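Local coordinates for flavoredoxin (Methanosarcina acetivorans, PDB 3BNK), which binds flavin mononucleotide and probably works in electron transport, at residues Y14-T19 with L34-R39; V69-S74 with K155-L160. All coordinates share one frame; numbering follows the deposited sequence.

Contact 1 of 2, residues Y14-T19 with L34-R39; sequences YPMPVT and LGWVSR. With FMN (flavin mononucleotide), chain D.
The beta hairpin of strands 16-25 and 28-41, part of the flavin reductase-like domain, meets the FMN ring system where its second strand is interrupted. Thr19 and Leu34 form an antiparallel hydrogen-bonded pair: Leu34 N gives a bond of 2.8 Å to Thr19 O, reaching it from above the carbonyl plane, while Thr19 N gives one of 3.0 Å to Leu34 O, in the plane of the Leu34 carbonyl. Their side chains lie side by side, and Thr19 CG2 is pressed to 3.4 Å from Leu34 CD2, tighter than usual for two methyls. With OG1 anti to the backbone N (chi1 -161°), Thr19 hands its hydroxyl to Asn70 O of strand 66-71 and turns this methyl toward Leu34 and Val37. The other Leu34 methyl, CD1, lies 3.3 Å from FMN O4; an alanine here would lose CG and both methyls and would probably loosen the packing on Thr19 and beside the flavin carbonyl.

Beyond this pair the regular pairing breaks at an inverse gamma turn centred on Trp36, and two successive amides are presented to the cofactor. Gly35 N and Trp36 N both bond to FMN O4, each at 3.0 Å, and Gly35 N also makes a weak bond to N5. FMN C4 lies over one face of the indole, offset toward its rim. At the indole edge, near its plane, Met16 SD stands 3.8 Å from Trp36 CD1, a Met-aromatic contact. Next to Met16 in sequence, Pro17 CD lies 3.2 Å from Gly35 O, and the proline ring crosses Val37 obliquely, CG against CG2.

Contact 2 of 2, residues V69-S74 with K155-L160; sequences VNFPYS and KKMDPL
Pro72 O is the best-held polar atom here, gripped by one firm water bond and one weak one. The first water donates to it at 2.8 Å and accepts from Leu160 N, also at 2.8 Å, so a single water bridges the two backbones. The second lies 2.9 Å from Pro72 O, the weak bond, and 2.9 Å from Met157 O at the end of helix 154-157, with more acceptors near it than protons to give.

Direct bonds take over further on, at Ser74 and Asp158. Asp158, the first residue to leave helical geometry, has a positive phi (46°), and its carbonyl turns to the neighbouring segment. Ser74 N reaches Asp158 O at 2.8 Å, but the N-H is bent (126°) and the bond is weak; Tyr73 CA adds a C-H...O contact to the same oxygen. The serine hydroxyl then donates to the aspartate side chain, with Ser74 OG only 2.4 Å from Asp158 OD1, a very short bond that meets the oxygen from 29° above the carboxylate plane. Ser74 OG sits between its own N and carbonyl carbon, while Asp158 CG is anti to the backbone N, and so the two short side chains meet at their tips. Serine is thus tied to one residue through both amide and hydroxyl, a pairing likely to favour the ionised carboxylate.

Apolar atoms close the two ends: Leu160 CD2 packs 3.8 Å from Ser74 CB, and Met157, bent at chi3, brings CE obliquely to Phe71, 4.2 Å from CB. Tyr14 of the second subunit packs on Met157 and Pro159. The loop leaving strand 66-71 is thereby fastened to the exit of helix 154-157, with Leu160 touching Val18 of strand 16-25 and Val77 of helix 77-83.

Contact 1 is all core, every touching residue being buried, whereas contact 2 lies farther from the centre of the chain and includes the partly exposed Tyr73, Ser74 and Asp158. Their chemistry follows: main-chain pairing and backbone amides turned to the flavin in the first, water bridges and a serine-aspartate bond at a helix end in the second. The same sheet serves both, since strands 16-25 and 66-71 are neighbours in it, and the centres lie about 12 Å apart. Besides the Thr19-Asn70 link, Val18 also joins them, with its O 3.4 Å from Pro72 CD and its CB 3.5 Å from Leu160 O. Both contacts also touch the second subunit.

Contact 1 of 2, residues Y14-T19 with L34-R39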
loop_
_atom_site.group_PDB
_atom_site.type_symbol
_atom_site.label_atom_id
_atom_site.label_comp_id
_atom_site.label_asym_id
_atom_site.label_seq_id
_atom_site.Cartn_x
_atom_site.Cartn_y
_atom_site.Cartn_z
ATOM N N TYR B 14 6.480 4.737 1.909
ATOM C CA TYR B 14 7.726 4.621 1.128
ATOM C C TYR B 14 8.016 3.191 0.658
ATOM O O TYR B 14 8.469 2.365 1.452
ATOM C CB TYR B 14 8.923 5.189 1.922
ATOM C CG TYR B 14 8.883 6.699 1.988
ATOM C CD1 TYR B 14 8.062 7.352 2.901
ATOM C CD2 TYR B 14 9.624 7.477 1.087
ATOM C CE1 TYR B 14 7.986 8.754 2.938
ATOM C CE2 TYR B 14 9.561 8.870 1.120
ATOM C CZ TYR B 14 8.738 9.501 2.044
ATOM O OH TYR B 14 8.665 10.877 2.059
ATOM N N PRO B 15 7.742 2.887 -0.632
ATOM C CA PRO B 15 7.075 3.742 -1.608
ATOM C C PRO B 15 5.593 3.407 -1.643
ATOM O O PRO B 15 5.142 2.520 -0.913
ATOM C CB PRO B 15 7.684 3.267 -2.931
ATOM C CG PRO B 15 7.814 1.763 -2.713
ATOM C CD PRO B 15 8.136 1.594 -1.241
ATOM N N MET B 16 4.872 4.108 -2.512
ATOM C CA MET B 16 3.537 3.740 -2.928
ATOM C C MET B 16 3.593 2.916 -4.210
ATOM O O MET B 16 4.541 3.035 -4.989
ATOM C CB MET B 16 2.682 4.985 -3.172
ATOM C CG MET B 16 2.294 5.739 -1.910
ATOM S SD MET B 16 1.588 7.350 -2.289
ATOM C CE MET B 16 3.097 8.331 -2.399
ATOM N N PRO B 17 2.555 2.096 -4.448
ATOM C CA PRO B 17 2.402 1.446 -5.743
ATOM C C PRO B 17 1.863 2.460 -6.766
ATOM O O PRO B 17 1.455 3.563 -6.395
ATOM C CB PRO B 17 1.346 0.376 -5.454
ATOM C CG PRO B 17 0.494 1.007 -4.381
ATOM C CD PRO B 17 1.445 1.766 -3.525
ATOM N N VAL B 18 1.871 2.105 -8.039
ATOM C CA VAL B 18 1.307 2.978 -9.074
ATOM C C VAL B 18 0.257 2.206 -9.844
ATOM O O VAL B 18 0.553 1.216 -10.537
ATOM C CB VAL B 18 2.381 3.562 -10.036
ATOM C CG1 VAL B 18 1.734 4.335 -11.174
ATOM C CG2 VAL B 18 3.341 4.446 -9.277
ATOM N N THR B 19 -0.978 2.671 -9.706
ATOM C CA THR B 19 -2.099 1.983 -10.271
ATOM C C THR B 19 -2.997 2.974 -10.998
ATOM O O THR B 19 -2.915 4.180 -10.783
ATOM C CB THR B 19 -2.887 1.150 -9.188
ATOM O OG1 THR B 19 -3.684 0.181 -9.845
ATOM C CG2 THR B 19 -3.828 1.981 -8.415
ATOM N N LEU B 34 -3.563 6.279 -9.000
ATOM C CA LEU B 34 -3.849 5.903 -7.603
ATOM C C LEU B 34 -2.673 5.189 -6.937
ATOM O O LEU B 34 -2.208 4.172 -7.419
ATOM C CB LEU B 34 -5.123 5.031 -7.506
ATOM C CG LEU B 34 -5.442 4.384 -6.143
ATOM C CD1 LEU B 34 -6.227 5.334 -5.272
ATOM C CD2 LEU B 34 -6.221 3.061 -6.300
ATOM N N GLY B 35 -2.219 5.732 -5.814
ATOM C CA GLY B 35 -1.120 5.152 -5.039
ATOM C C GLY B 35 -1.618 4.647 -3.702
ATOM O O GLY B 35 -0.968 3.812 -3.067
ATOM N N TRP B 36 -2.781 5.147 -3.270
ATOM C CA TRP B 36 -3.389 4.728 -2.001
ATOM C C TRP B 36 -4.258 3.484 -2.212
ATOM O O TRP B 36 -5.497 3.575 -2.219
ATOM C CB TRP B 36 -4.218 5.868 -1.371
ATOM C CG TRP B 36 -3.417 7.124 -0.987
ATOM C CD1 TRP B 36 -2.142 7.448 -1.381
ATOM C CD2 TRP B 36 -3.874 8.221 -0.184
ATOM N NE1 TRP B 36 -1.774 8.663 -0.866
ATOM C CE2 TRP B 36 -2.819 9.169 -0.133
ATOM C CE3 TRP B 36 -5.077 8.508 0.480
ATOM C CZ2 TRP B 36 -2.920 10.369 0.586
ATOM C CZ3 TRP B 36 -5.179 9.706 1.187
ATOM C CH2 TRP B 36 -4.104 10.624 1.230
ATOM N N VAL B 37 -3.596 2.341 -2.407
ATOM C CA VAL B 37 -4.257 1.041 -2.564
ATOM C C VAL B 37 -3.581 0.061 -1.644
ATOM O O VAL B 37 -2.353 0.007 -1.593
ATOM C CB VAL B 37 -4.036 0.327 -3.921
ATOM C CG1 VAL B 37 -5.352 -0.376 -4.397
ATOM C CG2 VAL B 37 -3.296 1.192 -4.972
ATOM N N SER B 38 -4.376 -0.768 -0.988
ATOM C CA SER B 38 -3.844 -1.814 -0.150
ATOM C C SER B 38 -4.855 -2.927 0.000
ATOM O O SER B 38 -6.047 -2.680 -0.095
ATOM C CB SER B 38 -3.532 -1.268 1.240
ATOM O OG SER B 38 -3.150 -2.333 2.054
ATOM N N ARG B 39 -4.364 -4.143 0.264
ATOM C CA ARG B 39 -5.235 -5.218 0.762
ATOM C C ARG B 39 -5.773 -4.858 2.148
ATOM O O ARG B 39 -5.140 -4.122 2.925
ATOM C CB ARG B 39 -4.541 -6.585 0.749
ATOM C CG ARG B 39 -4.475 -7.243 -0.635
ATOM C CD ARG B 39 -5.836 -7.738 -1.139
ATOM N NE ARG B 39 -6.403 -8.797 -0.303
ATOM C CZ ARG B 39 -6.206 -10.102 -0.513
ATOM N NH1 ARG B 39 -5.467 -10.513 -1.534
ATOM N NH2 ARG B 39 -6.741 -10.998 0.300
HETATM N N1 FMN D . -5.516 11.022 -5.796
HETATM C C2 FMN D . -6.188 10.354 -4.792
HETATM O O2 FMN D . -7.241 10.820 -4.371
HETATM N N3 FMN D . -5.686 9.171 -4.277
HETATM C C4 FMN D . -4.497 8.667 -4.779
HETATM O O4 FMN D . -4.051 7.625 -4.312
HETATM C C4A FMN D . -3.813 9.346 -5.795
HETATM N N5 FMN D . -2.616 8.856 -6.299
HETATM C C5A FMN D . -1.949 9.515 -7.314
HETATM C C6 FMN D . -0.759 8.970 -7.812
HETATM C C7 FMN D . -0.064 9.629 -8.837
HETATM C C7M FMN D . 1.148 8.966 -9.418
HETATM C C8 FMN D . -0.568 10.828 -9.362
HETATM C C8M FMN D . 0.016 11.433 -10.622
HETATM C C9 FMN D . -1.769 11.354 -8.867
HETATM C C9A FMN D . -2.472 10.704 -7.851
HETATM N N10 FMN D . -3.675 11.214 -7.348
HETATM C C10 FMN D . -4.334 10.538 -6.317
HETATM C "C1'" FMN D . -4.313 12.428 -7.968
HETATM C "C2'" FMN D . -5.468 12.087 -8.901
HETATM O "O2'" FMN D . -5.133 10.978 -9.714
HETATM C "C3'" FMN D . -5.782 13.257 -9.835
HETATM O "O3'" FMN D . -6.193 14.419 -9.136
HETATM C "C4'" FMN D . -6.794 12.858 -10.908
HETATM O "O4'" FMN D . -6.830 13.863 -11.886
HETATM C "C5'" FMN D . -8.208 12.611 -10.399
HETATM O "O5'" FMN D . -8.929 12.212 -11.551
HETATM P P FMN D . -10.533 12.359 -11.672
HETATM O O1P FMN D . -10.926 13.754 -11.280
HETATM O O2P FMN D . -11.150 11.391 -10.707
HETATM O O3P FMN D . -11.019 12.032 -13.057
#

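Contact 2 of 2, residues V69-S74 with K155-L160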
loop_
_atom_site.group_PDB
_atom_site.type_symbol
_atom_site.label_atom_id
_atom_site.label_comp_id
_atom_site.label_asym_id
_atom_site.label_seq_id
_atom_site.Cartn_x
_atom_site.Cartn_y
_atom_site.Cartn_z
ATOM N N VAL B 69 -8.701 -1.815 -10.324
ATOM C CA VAL B 69 -7.347 -1.435 -9.993
ATOM C C VAL B 69 -6.470 -2.054 -11.078
ATOM O O VAL B 69 -6.465 -3.273 -11.249
ATOM C CB VAL B 69 -6.950 -1.942 -8.590
ATOM C CG1 VAL B 69 -5.547 -1.487 -8.234
ATOM C CG2 VAL B 69 -7.930 -1.442 -7.542
ATOM N N ASN B 70 -5.749 -1.192 -11.798
ATOM C CA ASN B 70 -5.051 -1.538 -13.042
ATOM C C ASN B 70 -3.565 -1.219 -12.905
ATOM O O ASN B 70 -3.205 -0.131 -12.455
ATOM C CB ASN B 70 -5.626 -0.747 -14.236
ATOM C CG ASN B 70 -7.089 -1.055 -14.519
ATOM O OD1 ASN B 70 -7.424 -2.071 -15.131
ATOM N ND2 ASN B 70 -7.971 -0.160 -14.087
ATOM N N PHE B 71 -2.705 -2.167 -13.275
ATOM C CA PHE B 71 -1.252 -1.999 -13.083
ATOM C C PHE B 71 -0.546 -1.695 -14.392
ATOM O O PHE B 71 -0.352 -2.589 -15.191
ATOM C CB PHE B 71 -0.621 -3.248 -12.430
ATOM C CG PHE B 71 -0.977 -3.420 -10.984
ATOM C CD1 PHE B 71 -2.203 -3.988 -10.617
ATOM C CD2 PHE B 71 -0.094 -3.016 -9.987
ATOM C CE1 PHE B 71 -2.549 -4.154 -9.288
ATOM C CE2 PHE B 71 -0.420 -3.170 -8.646
ATOM C CZ PHE B 71 -1.659 -3.735 -8.287
ATOM N N PRO B 72 -0.145 -0.428 -14.614
ATOM C CA PRO B 72 0.643 -0.161 -15.818
ATOM C C PRO B 72 2.085 -0.680 -15.694
ATOM O O PRO B 72 2.598 -0.836 -14.580
ATOM C CB PRO B 72 0.608 1.366 -15.913
ATOM C CG PRO B 72 0.535 1.817 -14.465
ATOM C CD PRO B 72 -0.362 0.795 -13.807
ATOM N N TYR B 73 2.726 -0.970 -16.822
ATOM C CA TYR B 73 4.169 -1.196 -16.836
ATOM C C TYR B 73 4.913 0.145 -16.985
ATOM O O TYR B 73 4.299 1.168 -17.285
ATOM C CB TYR B 73 4.579 -2.226 -17.910
ATOM C CG TYR B 73 4.088 -1.896 -19.299
ATOM C CD1 TYR B 73 4.875 -1.148 -20.179
ATOM C CD2 TYR B 73 2.844 -2.330 -19.733
ATOM C CE1 TYR B 73 4.427 -0.835 -21.448
ATOM C CE2 TYR B 73 2.382 -2.026 -21.015
ATOM C CZ TYR B 73 3.173 -1.274 -21.861
ATOM O OH TYR B 73 2.720 -0.974 -23.127
ATOM N N SER B 74 6.224 0.144 -16.752
ATOM C CA SER B 74 7.003 1.401 -16.690
ATOM C C SER B 74 6.939 2.276 -17.954
ATOM O O SER B 74 6.879 3.502 -17.856
ATOM C CB SER B 74 8.457 1.143 -16.271
ATOM O OG SER B 74 9.188 0.475 -17.291
ATOM N N LYS B 155 8.725 -8.954 -12.072
ATOM C CA LYS B 155 9.740 -8.530 -13.049
ATOM C C LYS B 155 9.182 -8.519 -14.479
ATOM O O LYS B 155 9.530 -7.646 -15.280
ATOM C CB LYS B 155 11.010 -9.393 -12.955
ATOM C CG LYS B 155 11.756 -9.315 -11.629
ATOM C CD LYS B 155 12.778 -8.180 -11.610
ATOM C CE LYS B 155 12.357 -7.025 -10.732
ATOM N NZ LYS B 155 13.459 -6.011 -10.647
ATOM N N LYS B 156 8.309 -9.481 -14.784
ATOM C CA LYS B 156 7.575 -9.484 -16.037
ATOM C C LYS B 156 6.648 -8.269 -16.120
ATOM O O LYS B 156 6.563 -7.615 -17.158
ATOM C CB LYS B 156 6.777 -10.778 -16.184
ATOM C CG LYS B 156 7.568 -11.951 -16.778
ATOM C CD LYS B 156 6.816 -13.273 -16.556
ATOM C CE LYS B 156 7.345 -14.397 -17.456
ATOM N NZ LYS B 156 6.406 -15.588 -17.502
ATOM N N MET B 157 5.968 -7.971 -15.013
ATOM C CA MET B 157 5.029 -6.845 -14.930
ATOM C C MET B 157 5.698 -5.492 -15.116
ATOM O O MET B 157 5.120 -4.597 -15.737
ATOM C CB MET B 157 4.289 -6.872 -13.592
ATOM C CG MET B 157 3.402 -8.100 -13.428
ATOM S SD MET B 157 2.570 -8.208 -11.846
ATOM C CE MET B 157 1.747 -6.620 -11.760
ATOM N N ASP B 158 6.912 -5.363 -14.578
ATOM C CA ASP B 158 7.665 -4.100 -14.555
ATOM C C ASP B 158 6.793 -2.900 -14.114
ATOM O O ASP B 158 6.659 -1.907 -14.861
ATOM C CB ASP B 158 8.353 -3.840 -15.911
ATOM C CG ASP B 158 9.291 -2.634 -15.885
ATOM O OD1 ASP B 158 9.272 -1.852 -16.870
ATOM O OD2 ASP B 158 10.040 -2.460 -14.898
ATOM N N PRO B 159 6.202 -2.984 -12.897
ATOM C CA PRO B 159 5.323 -1.903 -12.458
ATOM C C PRO B 159 6.099 -0.685 -11.966
ATOM O O PRO B 159 7.311 -0.772 -11.682
ATOM C CB PRO B 159 4.574 -2.531 -11.283
ATOM C CG PRO B 159 5.565 -3.430 -10.668
ATOM C CD PRO B 159 6.308 -4.033 -11.863
ATOM N N LEU B 160 5.388 0.432 -11.858
ATOM C CA LEU B 160 5.951 1.662 -11.295
ATOM C C LEU B 160 5.699 1.782 -9.789
ATOM O O LEU B 160 4.801 1.142 -9.248
ATOM C CB LEU B 160 5.385 2.878 -12.029
ATOM C CG LEU B 160 5.831 2.995 -13.482
ATOM C CD1 LEU B 160 4.871 3.904 -14.255
ATOM C CD2 LEU B 160 7.299 3.474 -13.541
HETATM O O HOH W 1 2.824 -3.702 -14.290
HETATM O O HOH W 2 2.637 0.274 -12.039
#